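Local coordinates for thioesterase domain protein YiiD (Shewanella oneidensis, PDB 1T82) that adopts a hotdog fold and is a putative thioesterase, possibly with acyltransferase activity, at residues L14-R17 / L18-T21. Numbering follows the deposited sequence.
Sequences LLNR and LRQT
Thr-21 grips Arg-17 twice at one carbonyl: its backbone N donates to Arg-17 O at 2.9 Å, and its hydroxyl OG1 reaches back to the same oxygen, Arg-17 O, at 2.7 Å. The two donors come from opposite faces of the carbonyl plane, OG1 standing 36° out of it. What makes the second bond possible is the threonine rotamer, which sets OG1 beside its own backbone N (chi1 -62°) and aims it one turn back along helix 12-25. The threonine N-H bond itself continues the regular alpha-helical series, to which the hydroxyl bond is added: Leu-18 N to Leu-14 O spans 2.8 Å, Arg-19 N to Leu-15 O follows at 3.0 Å, and Gln-20 N closes on Asn-16 O.

The tight side is greasy. Leu-15 and Leu-18 are buried, Leu-18 tucking its CB within 3.5 Å of Leu-14 O and packing its side chain on Trp-78 of helix 62-84 and Pro-36 of strand 35-40. Leu-15 lies on Pro-36 and Phe-39; Leu-14, only partly buried, touches Gln-82 and Leu-83.

The polar side is looser. Arg-19 folds at chi2 and chi3, which brings its guanidinium alongside the Asn-16 side chain, the two planes turned 59° apart, and the backbone O of Asn-16 sits over one guanidinium face. His-6 and His-8 of the N-terminal histidine run partly cover this pair. Gln-20 and Arg-17 are the solvent-exposed part: Gln-20 brings its CB to 3.4 Å from Asn-16 O before its amide leads away, while Arg-17 touches Trp-78 and makes a weak hydrogen bond from NH2 to Gln-82 OE1.

The chemistry is that of an amphipathic helix: leucines fasten it to the helix and sheet of the hotdog fold, and the threonine hydroxyl hands its proton to Arg-17 O, which carries two bonds, meeting its donor need within the helix.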
ATOM      1  N   LEU B  14      -5.758 -14.670 -20.244  1.00 15.99           N
ATOM      2  CA  LEU B  14      -6.154 -14.189 -18.924  1.00 15.55           C
ATOM      3  C   LEU B  14      -5.176 -13.185 -18.329  1.00 13.71           C
ATOM      4  O   LEU B  14      -5.591 -12.183 -17.750  1.00 12.52           O
ATOM      5  CB  LEU B  14      -6.330 -15.361 -17.950  1.00 17.31           C
ATOM      6  CG  LEU B  14      -7.648 -16.132 -18.034  1.00 19.87           C
ATOM      7  CD1 LEU B  14      -7.611 -17.303 -17.068  1.00 20.88           C
ATOM      8  CD2 LEU B  14      -8.809 -15.203 -17.705  1.00 21.42           C
ATOM      9  N   LEU B  15      -3.880 -13.447 -18.468  1.00 11.76           N
ATOM     10  CA  LEU B  15      -2.875 -12.540 -17.920  1.00 13.35           C
ATOM     11  C   LEU B  15      -2.930 -11.173 -18.587  1.00 13.30           C
ATOM     12  O   LEU B  15      -2.759 -10.149 -17.927  1.00 13.29           O
ATOM     13  CB  LEU B  15      -1.477 -13.144 -18.060  1.00 13.09           C
ATOM     14  CG  LEU B  15      -1.254 -14.418 -17.236  1.00 15.38           C
ATOM     15  CD1 LEU B  15       0.085 -15.029 -17.584  1.00 18.52           C
ATOM     16  CD2 LEU B  15      -1.341 -14.094 -15.750  1.00 17.21           C
ATOM     17  N   ASN B  16      -3.154 -11.152 -19.896  1.00 13.57           N
ATOM     18  CA  ASN B  16      -3.251  -9.883 -20.605  1.00 13.07           C
ATOM     19  C   ASN B  16      -4.508  -9.154 -20.151  1.00 13.15           C
ATOM     20  O   ASN B  16      -4.507  -7.936 -19.985  1.00 10.62           O
ATOM     21  CB  ASN B  16      -3.288 -10.112 -22.119  1.00 13.85           C
ATOM     22  CG  ASN B  16      -1.910 -10.331 -22.703  1.00 14.82           C
ATOM     23  OD1 ASN B  16      -1.639 -11.353 -23.336  1.00 19.28           O
ATOM     24  ND2 ASN B  16      -1.025  -9.366 -22.490  1.00 15.86           N
ATOM     25  N   ARG B  17      -5.576  -9.919 -19.947  1.00 12.91           N
ATOM     26  CA  ARG B  17      -6.853  -9.379 -19.499  1.00 14.24           C
ATOM     27  C   ARG B  17      -6.682  -8.769 -18.114  1.00 12.41           C
ATOM     28  O   ARG B  17      -7.217  -7.703 -17.820  1.00 12.45           O
ATOM     29  CB  ARG B  17      -7.901 -10.495 -19.434  1.00 16.49           C
ATOM     30  CG  ARG B  17      -9.290 -10.028 -19.033  1.00 22.26           C
ATOM     31  CD  ARG B  17     -10.185  -9.850 -20.246  1.00 25.72           C
ATOM     32  NE  ARG B  17     -10.419 -11.115 -20.935  1.00 27.39           N
ATOM     33  CZ  ARG B  17     -11.056 -12.152 -20.400  1.00 28.94           C
ATOM     34  NH1 ARG B  17     -11.223 -13.266 -21.104  1.00 30.54           N
ATOM     35  NH2 ARG B  17     -11.532 -12.076 -19.164  1.00 29.23           N
ATOM     36  N   LEU B  18      -5.939  -9.465 -17.261  1.00 11.48           N
ATOM     37  CA  LEU B  18      -5.699  -8.987 -15.906  1.00 10.62           C
ATOM     38  C   LEU B  18      -4.925  -7.673 -15.943  1.00 10.40           C
ATOM     39  O   LEU B  18      -5.294  -6.702 -15.284  1.00  9.80           O
ATOM     40  CB  LEU B  18      -4.918 -10.041 -15.108  1.00 10.48           C
ATOM     41  CG  LEU B  18      -4.503  -9.660 -13.684  1.00 10.75           C
ATOM     42  CD1 LEU B  18      -5.728  -9.282 -12.874  1.00 11.23           C
ATOM     43  CD2 LEU B  18      -3.766 -10.822 -13.028  1.00 12.18           C
ATOM     44  N   ARG B  19      -3.858  -7.643 -16.736  1.00 11.14           N
ATOM     45  CA  ARG B  19      -3.022  -6.451 -16.863  1.00 12.39           C
ATOM     46  C   ARG B  19      -3.844  -5.260 -17.381  1.00 11.38           C
ATOM     47  O   ARG B  19      -3.744  -4.150 -16.862  1.00 10.20           O
ATOM     48  CB  ARG B  19      -1.853  -6.757 -17.807  1.00 13.47           C
ATOM     49  CG  ARG B  19      -0.687  -5.785 -17.750  1.00 20.12           C
ATOM     50  CD  ARG B  19      -0.881  -4.615 -18.685  1.00 23.82           C
ATOM     51  NE  ARG B  19      -1.278  -5.031 -20.028  1.00 27.20           N
ATOM     52  CZ  ARG B  19      -0.601  -5.881 -20.795  1.00 25.64           C
ATOM     53  NH1 ARG B  19      -1.058  -6.187 -22.003  1.00 27.30           N
ATOM     54  NH2 ARG B  19       0.526  -6.428 -20.361  1.00 28.62           N
ATOM     55  N   GLN B  20      -4.663  -5.509 -18.400  1.00 11.23           N
ATOM     56  CA  GLN B  20      -5.505  -4.478 -18.994  1.00 12.32           C
ATOM     57  C   GLN B  20      -6.540  -3.970 -17.994  1.00 11.53           C
ATOM     58  O   GLN B  20      -6.853  -2.776 -17.958  1.00 12.33           O
ATOM     59  CB  GLN B  20      -6.208  -5.036 -20.234  1.00 16.03           C
ATOM     60  CG  GLN B  20      -7.146  -4.065 -20.926  1.00 22.02           C
ATOM     61  CD  GLN B  20      -6.486  -2.740 -21.237  1.00 25.89           C
ATOM     62  OE1 GLN B  20      -5.413  -2.691 -21.839  1.00 29.30           O
ATOM     63  NE2 GLN B  20      -7.131  -1.651 -20.834  1.00 28.96           N
ATOM     64  N   THR B  21      -7.066  -4.882 -17.184  1.00 11.48           N
ATOM     65  CA  THR B  21      -8.056  -4.525 -16.175  1.00 11.63           C
ATOM     66  C   THR B  21      -7.417  -3.573 -15.171  1.00 10.70           C
ATOM     67  O   THR B  21      -8.025  -2.580 -14.776  1.00 10.63           O
ATOM     68  CB  THR B  21      -8.569  -5.773 -15.431  1.00 12.07           C
ATOM     69  OG1 THR B  21      -9.220  -6.650 -16.362  1.00 13.48           O
ATOM     70  CG2 THR B  21      -9.551  -5.379 -14.334  1.00 13.80           C
TER